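Local coordinates for discoidin-2 (Dictyostelium discoideum, PDB 2VM9), which binds galactose and N-acetylgalactosamine as a trimeric, calcium-containing lectin and may take part in forming the spore coat, at residues Asn32-Leu35 with Asn36-Asn39; Ile123-Asn126 with Pro127-Ala131; Gln139-Asn142 with Asn143-Leu147. All coordinates share one frame; numbering follows the deposited sequence. Where two conformers were deposited one is given.

Overall arrangement
All three contacts belong to the N-terminal beta-sandwich of the F5/8 type C (discoidin) family and follow one another along the chain in the order 1, 2, 3. Contact 1 lies in the long loop between strands 17-20 and 52-53. Contact 2 is the corner within strand 121-131, and contact 3 joins strand 133-142 of one sheet to strand 146-153 of the other. The centres of contacts 1 and 3 are about 16 Å apart, and they touch where the Ser33 side chain meets the Leu147 backbone. Contact 2 stands apart, its centre about 23 Å from that of contact 1 and 24 Å from that of contact 3. All are turns or corners of one sandwich, contact 1 in the loop that holds the calcium ion.

Contact 1: Asn32-Leu35 with Asn36-Asn39. With CA (calcium ion), chain B.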
loop_
_atom_site.group_PDB
_atom_site.type_symbol
_atom_site.label_atom_id
_atom_site.label_comp_id
_atom_site.label_asym_id
_atom_site.label_seq_id
_atom_site.Cartn_x
_atom_site.Cartn_y
_atom_site.Cartn_z
ATOM N N ASN A 32 23.489 -8.999 -6.180
ATOM C CA ASN A 32 24.336 -10.043 -5.571
ATOM C C ASN A 32 24.584 -9.788 -4.078
ATOM O O ASN A 32 25.526 -10.345 -3.497
ATOM C CB ASN A 32 25.685 -10.126 -6.290
ATOM C CG ASN A 32 25.565 -10.695 -7.704
ATOM O OD1 ASN A 32 24.479 -11.106 -8.126
ATOM N ND2 ASN A 32 26.666 -10.688 -8.449
ATOM N N SER A 33 23.738 -8.960 -3.470
ATOM C CA SER A 33 24.041 -8.459 -2.127
ATOM C C SER A 33 23.278 -9.128 -0.989
ATOM O O SER A 33 23.485 -8.764 0.162
ATOM C CB SER A 33 23.883 -6.924 -2.043
ATOM O OG SER A 33 22.510 -6.529 -2.014
ATOM N N ILE A 34 22.366 -10.044 -1.282
ATOM C CA ILE A 34 21.618 -10.626 -0.160
ATOM C C ILE A 34 22.535 -11.386 0.811
ATOM O O ILE A 34 23.499 -12.062 0.398
ATOM C CB ILE A 34 20.449 -11.543 -0.591
ATOM C CG1 ILE A 34 19.515 -11.705 0.619
ATOM C CG2 ILE A 34 20.964 -12.927 -1.046
ATOM C CD1 ILE A 34 18.183 -12.306 0.277
ATOM N N LEU A 35 22.221 -11.278 2.096
ATOM C CA LEU A 35 22.903 -12.047 3.142
ATOM C C LEU A 35 23.044 -13.502 2.711
ATOM O O LEU A 35 22.060 -14.105 2.221
ATOM C CB LEU A 35 22.086 -11.982 4.437
ATOM C CG LEU A 35 22.896 -12.264 5.704
ATOM C CD1 LEU A 35 23.828 -11.077 6.019
ATOM C CD2 LEU A 35 21.929 -12.518 6.843
ATOM N N ASN A 36 24.257 -14.048 2.876
ATOM C CA ASN A 36 24.587 -15.454 2.561
ATOM C C ASN A 36 24.542 -15.822 1.064
ATOM O O ASN A 36 24.615 -17.012 0.685
ATOM C CB ASN A 36 23.718 -16.416 3.387
ATOM C CG ASN A 36 24.051 -16.377 4.867
ATOM O OD1 ASN A 36 25.224 -16.367 5.248
ATOM N ND2 ASN A 36 23.021 -16.374 5.708
ATOM N N PHE A 37 24.426 -14.799 0.220
ATOM C CA PHE A 37 24.467 -15.007 -1.218
ATOM C C PHE A 37 25.697 -15.810 -1.579
ATOM O O PHE A 37 26.811 -15.484 -1.157
ATOM C CB PHE A 37 24.487 -13.690 -2.014
ATOM C CG PHE A 37 24.588 -13.924 -3.509
ATOM C CD1 PHE A 37 23.501 -14.415 -4.233
ATOM C CD2 PHE A 37 25.777 -13.717 -4.177
ATOM C CE1 PHE A 37 23.628 -14.690 -5.635
ATOM C CE2 PHE A 37 25.907 -13.971 -5.552
ATOM C CZ PHE A 37 24.831 -14.440 -6.283
ATOM N N SER A 38 25.503 -16.872 -2.352
ATOM C CA SER A 38 26.636 -17.624 -2.869
ATOM C C SER A 38 26.248 -18.226 -4.203
ATOM O O SER A 38 25.083 -18.583 -4.427
ATOM C CB SER A 38 27.048 -18.711 -1.891
ATOM O OG SER A 38 26.065 -19.720 -1.875
ATOM N N ASN A 39 27.218 -18.332 -5.096
ATOM C CA ASN A 39 26.923 -18.826 -6.437
ATOM C C ASN A 39 27.874 -19.982 -6.782
ATOM O O ASN A 39 28.290 -20.720 -5.859
ATOM C CB ASN A 39 26.811 -17.695 -7.470
ATOM C CG ASN A 39 28.077 -16.840 -7.542
ATOM O OD1 ASN A 39 29.146 -17.266 -7.090
ATOM N ND2 ASN A 39 27.962 -15.645 -8.119
HETATM CA CA CA B . 31.352 -17.937 -8.216
HETATM O O HOH W 1 32.047 -19.394 -10.476
HETATM O O HOH W 2 31.809 -17.766 -5.964
HETATM O O HOH W 3 32.312 -15.751 -8.641
HETATM O O HOH W 4 33.840 -18.155 -8.209
#
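The ring of Phe37 lies over the backbone and side chain of Asn32, with Asn32 CA 4.2 Å from the ring centroid and almost on its normal, a CH-pi contact. The Asn32 amide is nearly parallel to the ring, 9° between the planes, and its OD1 comes 3.8 Å from Phe37 CZ. CG of Phe37 stands anti to the backbone N (chi1 178°), which carries the ring back over Asn32. A type II beta turn from Ile34 to Phe37 makes this fold-back possible: Phe37 N donates to Ile34 O at 2.9 Å, and Asn36 takes the positive phi of the turn's third position, which asparagine tolerates well. Ile34 CG2 adds an apolar contact, 3.7 Å from Phe37 CB. Arg148 bonds to Phe37 O, while Ser21 of a second subunit packs against Phe37. Two residues on, Asn39 OD1 binds the calcium ion at 2.6 Å; Ser40 and Asp47 supply the other protein ligands, and four waters complete the shell. Asn39 ND2 bonds to Gly48 O, fixing the amide's rotation and leaving OD1 to the metal. The loop thus joins a CH-pi contact beneath the Phe37 ring to a calcium ion that probably polarises the Asn39 carbonyl.

Contact 2: Ile123-Asn126 with Pro127-Ala131; sequences INFN and PPIKA
The backbone turns a corner at Asn126-Pro127, where a cis peptide bond brings the two CA atoms to 3.0 Å and bends strand 121-131 so that Phe125 and Ile129 come together. Ile129 sets its CD1 methyl squarely over one face of the Phe125 ring, 3.5 Å from the centroid and only 3° off the normal. The methyl is therefore almost equally far from all six ring carbons, the nearest being Phe125 CD1 at 3.7 Å. Its reach comes from an extended branch: CG1 lies beside the backbone N, and CD1 continues outward with chi2 170°. CG1 adds a second touch at the root of the ring, 3.9 Å from Phe125 CG. The two prolines suit the bend. Pro127 accepts the cis bond, and neither ring nitrogen has a hydrogen to donate, so Phe125 O and Pro128 N approach to 3.4 Å without bonding. On each side of the corner the strand is tied to strand 70-79, Phe125 by backbone bonding with Val74 and Ile129 with Phe73. Both side chains face the interior of the sandwich, where Tyr105 meets the Phe125 ring edge-to-face and Tyr95 packs on Ile129. The chemistry of the corner is a CH-pi contact between buried apolar groups, held across a bend whose prolines cannot supply a backbone N-H.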
loop_
_atom_site.group_PDB
_atom_site.type_symbol
_atom_site.label_atom_id
_atom_site.label_comp_id
_atom_site.label_asym_id
_atom_site.label_seq_id
_atom_site.Cartn_x
_atom_site.Cartn_y
_atom_site.Cartn_z
ATOM N N ILE A 123 22.857 -5.530 13.978
ATOM C CA ILE A 123 22.517 -4.408 14.814
ATOM C C ILE A 123 21.006 -4.398 14.961
ATOM O O ILE A 123 20.276 -4.489 13.969
ATOM C CB ILE A 123 22.961 -3.105 14.150
ATOM C CG1 ILE A 123 24.448 -3.206 13.760
ATOM C CG2 ILE A 123 22.618 -1.872 15.001
ATOM C CD1 ILE A 123 25.357 -3.550 14.884
ATOM N N ASN A 124 20.551 -4.288 16.208
ATOM C CA ASN A 124 19.137 -4.257 16.501
ATOM C C ASN A 124 18.704 -2.846 16.791
ATOM O O ASN A 124 19.418 -2.102 17.479
ATOM C CB ASN A 124 18.864 -5.128 17.726
ATOM C CG ASN A 124 19.198 -6.537 17.478
ATOM O OD1 ASN A 124 18.402 -7.283 16.900
ATOM N ND2 ASN A 124 20.403 -6.933 17.872
ATOM N N PHE A 125 17.546 -2.467 16.266
ATOM C CA PHE A 125 17.036 -1.110 16.461
ATOM C C PHE A 125 15.951 -1.133 17.518
ATOM O O PHE A 125 14.893 -1.743 17.325
ATOM C CB PHE A 125 16.487 -0.523 15.155
ATOM C CG PHE A 125 17.429 -0.636 13.998
ATOM C CD1 PHE A 125 18.707 -0.081 14.070
ATOM C CD2 PHE A 125 17.032 -1.293 12.824
ATOM C CE1 PHE A 125 19.589 -0.190 12.985
ATOM C CE2 PHE A 125 17.904 -1.402 11.731
ATOM C CZ PHE A 125 19.179 -0.850 11.812
ATOM N N ASN A 126 16.232 -0.430 18.613
ATOM C CA ASN A 126 15.326 -0.296 19.738
ATOM C C ASN A 126 15.206 1.198 20.034
ATOM O O ASN A 126 16.149 1.780 20.558
ATOM C CB ASN A 126 15.926 -0.982 20.975
ATOM C CG ASN A 126 16.033 -2.495 20.838
ATOM O OD1 ASN A 126 15.019 -3.198 20.809
ATOM N ND2 ASN A 126 17.279 -3.015 20.809
ATOM N N PRO A 127 14.080 1.841 19.666
ATOM C CA PRO A 127 12.919 1.317 18.983
ATOM C C PRO A 127 13.205 1.100 17.495
ATOM O O PRO A 127 14.230 1.572 16.994
ATOM C CB PRO A 127 11.884 2.447 19.120
ATOM C CG PRO A 127 12.673 3.667 19.231
ATOM C CD PRO A 127 13.927 3.285 19.959
ATOM N N PRO A 128 12.286 0.408 16.807
ATOM C CA PRO A 128 12.433 0.189 15.366
ATOM C C PRO A 128 12.577 1.506 14.621
ATOM O O PRO A 128 12.050 2.549 15.033
ATOM C CB PRO A 128 11.109 -0.481 14.979
ATOM C CG PRO A 128 10.702 -1.221 16.219
ATOM C CD PRO A 128 11.084 -0.259 17.330
ATOM N N ILE A 129 13.307 1.454 13.524
ATOM C CA ILE A 129 13.374 2.586 12.619
ATOM C C ILE A 129 12.136 2.541 11.750
ATOM O O ILE A 129 11.896 1.566 11.066
ATOM C CB ILE A 129 14.628 2.516 11.725
ATOM C CG1 ILE A 129 15.899 2.703 12.558
ATOM C CG2 ILE A 129 14.560 3.566 10.600
ATOM C CD1 ILE A 129 17.155 2.397 11.782
ATOM N N LYS A 130 11.385 3.634 11.757
ATOM C CA LYS A 130 10.176 3.774 10.976
ATOM C C LYS A 130 10.548 4.534 9.692
ATOM O O LYS A 130 10.956 5.702 9.734
ATOM C CB LYS A 130 9.158 4.557 11.791
ATOM C CG LYS A 130 7.823 4.647 11.160
ATOM C CD LYS A 130 6.891 5.419 12.080
ATOM C CE LYS A 130 5.800 6.043 11.297
ATOM N NZ LYS A 130 4.923 6.853 12.211
ATOM N N ALA A 131 10.447 3.851 8.557
ATOM C CA ALA A 131 10.978 4.415 7.312
ATOM C C ALA A 131 10.353 3.791 6.064
ATOM O O ALA A 131 9.917 2.646 6.087
ATOM C CB ALA A 131 12.492 4.227 7.281
#

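Contact 3: Gln139-Asn142 with Asn143-Leu147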
loop_
_atom_site.group_PDB
_atom_site.type_symbol
_atom_site.label_atom_id
_atom_site.label_comp_id
_atom_site.label_asym_id
_atom_site.label_seq_id
_atom_site.Cartn_x
_atom_site.Cartn_y
_atom_site.Cartn_z
ATOM N N GLN A 139 31.637 3.370 5.622
ATOM C CA GLN A 139 32.610 4.408 5.949
ATOM C C GLN A 139 34.041 3.936 5.789
ATOM O O GLN A 139 34.887 4.694 5.341
ATOM C CB GLN A 139 32.417 4.910 7.384
ATOM C CG GLN A 139 31.057 5.571 7.563
ATOM C CD GLN A 139 30.889 6.814 6.692
ATOM O OE1 GLN A 139 31.628 7.794 6.857
ATOM N NE2 GLN A 139 29.922 6.780 5.753
ATOM N N THR A 140 34.323 2.712 6.238
ATOM C CA THR A 140 35.672 2.161 6.127
ATOM C C THR A 140 35.543 0.714 5.606
ATOM O O THR A 140 34.480 0.091 5.722
ATOM C CB THR A 140 36.395 2.149 7.494
ATOM O OG1 THR A 140 35.610 1.422 8.458
ATOM C CG2 THR A 140 36.623 3.594 8.029
ATOM N N TYR A 141 36.614 0.183 5.056
ATOM C CA TYR A 141 36.517 -1.124 4.407
ATOM C C TYR A 141 37.882 -1.797 4.410
ATOM O O TYR A 141 38.918 -1.137 4.516
ATOM C CB TYR A 141 35.993 -0.973 2.963
ATOM C CG TYR A 141 36.623 0.210 2.250
ATOM C CD1 TYR A 141 37.799 0.050 1.533
ATOM C CD2 TYR A 141 36.027 1.481 2.303
ATOM C CE1 TYR A 141 38.410 1.134 0.869
ATOM C CE2 TYR A 141 36.645 2.592 1.664
ATOM C CZ TYR A 141 37.822 2.389 0.961
ATOM O OH TYR A 141 38.461 3.411 0.363
ATOM N N ASN A 142 37.853 -3.129 4.314
ATOM C CA ASN A 142 39.058 -3.912 4.063
ATOM C C ASN A 142 39.071 -4.227 2.588
ATOM O O ASN A 142 38.188 -4.943 2.105
ATOM C CB ASN A 142 39.073 -5.233 4.849
ATOM C CG ASN A 142 40.271 -6.084 4.465
ATOM O OD1 ASN A 142 40.098 -7.237 4.262
ATOM N ND2 ASN A 142 41.427 -5.572 4.489
ATOM N N ASN A 143 40.074 -3.690 1.894
ATOM C CA ASN A 143 40.321 -3.939 0.465
ATOM C C ASN A 143 39.346 -3.319 -0.541
ATOM O O ASN A 143 39.768 -2.752 -1.541
ATOM C CB ASN A 143 40.495 -5.443 0.181
ATOM C CG ASN A 143 41.870 -5.931 0.648
ATOM O OD1 ASN A 143 42.807 -5.148 0.636
ATOM N ND2 ASN A 143 41.987 -7.193 1.055
ATOM N N HIS A 144 38.054 -3.454 -0.285
ATOM C CA HIS A 144 37.050 -2.880 -1.197
ATOM C C HIS A 144 35.736 -2.737 -0.468
ATOM O O HIS A 144 35.479 -3.475 0.470
ATOM C CB HIS A 144 36.843 -3.812 -2.404
ATOM C CG HIS A 144 36.326 -3.101 -3.616
ATOM N ND1 HIS A 144 37.162 -2.571 -4.575
ATOM C CD2 HIS A 144 35.066 -2.801 -4.002
ATOM C CE1 HIS A 144 36.438 -1.999 -5.521
ATOM N NE2 HIS A 144 35.162 -2.112 -5.187
ATOM N N ILE A 145 34.896 -1.810 -0.925
ATOM C CA ILE A 145 33.553 -1.678 -0.387
ATOM C C ILE A 145 32.733 -2.808 -1.034
ATOM O O ILE A 145 32.251 -2.683 -2.155
ATOM C CB ILE A 145 32.962 -0.309 -0.698
ATOM C CG1 ILE A 145 33.790 0.778 0.008
ATOM C CG2 ILE A 145 31.477 -0.260 -0.272
ATOM C CD1 ILE A 145 33.448 2.217 -0.459
ATOM N N SER A 146 32.628 -3.911 -0.306
ATOM C CA SER A 146 31.908 -5.091 -0.755
ATOM C C SER A 146 31.125 -5.608 0.442
ATOM O O SER A 146 31.660 -5.737 1.554
ATOM C CB SER A 146 32.877 -6.185 -1.266
ATOM O OG SER A 146 33.664 -5.723 -2.366
ATOM N N LEU A 147 29.843 -5.916 0.231
ATOM C CA LEU A 147 29.061 -6.405 1.355
ATOM C C LEU A 147 27.877 -7.227 0.891
ATOM O O LEU A 147 27.444 -7.146 -0.283
ATOM C CB LEU A 147 28.577 -5.265 2.267
ATOM C CG LEU A 147 27.526 -4.325 1.635
ATOM C CD1 LEU A 147 26.104 -4.852 1.812
ATOM C CD2 LEU A 147 27.626 -2.921 2.200
#
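Tyr141 and Ile145 meet because chi1 of 42° sets the Tyr141 ring between its backbone N and carbonyl carbon, while chi1 of -64° puts Ile145 CG1 beside its own backbone N. They flank the short connection, built on a classic gamma turn, by which the beta-sandwich passes from strand 133-142 to strand 146-153 in the other sheet. The two side chains approach at a slant: Ile145 CG1 comes 3.3 Å from Tyr141 CD2, a tight fit, and the terminal methyl continues along the same flank of the ring, CD1 lying 3.9 Å from Tyr141 CE2. A branched aliphatic chain suits this buried place, where Trp52 and Pro138 also pack on it, whereas Tyr141 sits nearer the surface and leans on Leu57. Asn143, with phi 71°, is the middle residue of the gamma turn, which is closed by the weak hydrogen bond from His144 N to Asn142 O, 2.8 Å. The amides of Asn142 and Asn143 lie side by side, pointing the same way, and Asn143 ND2 bonds to Asp85 O, tying the bend to a neighbouring loop. His144 directs its CB away from the preceding segment, and its NE2 bonds to Ser54 O. His144 also touches the tyrosine through its backbone, with the carbonyl O 3.6 Å from Tyr141 CB.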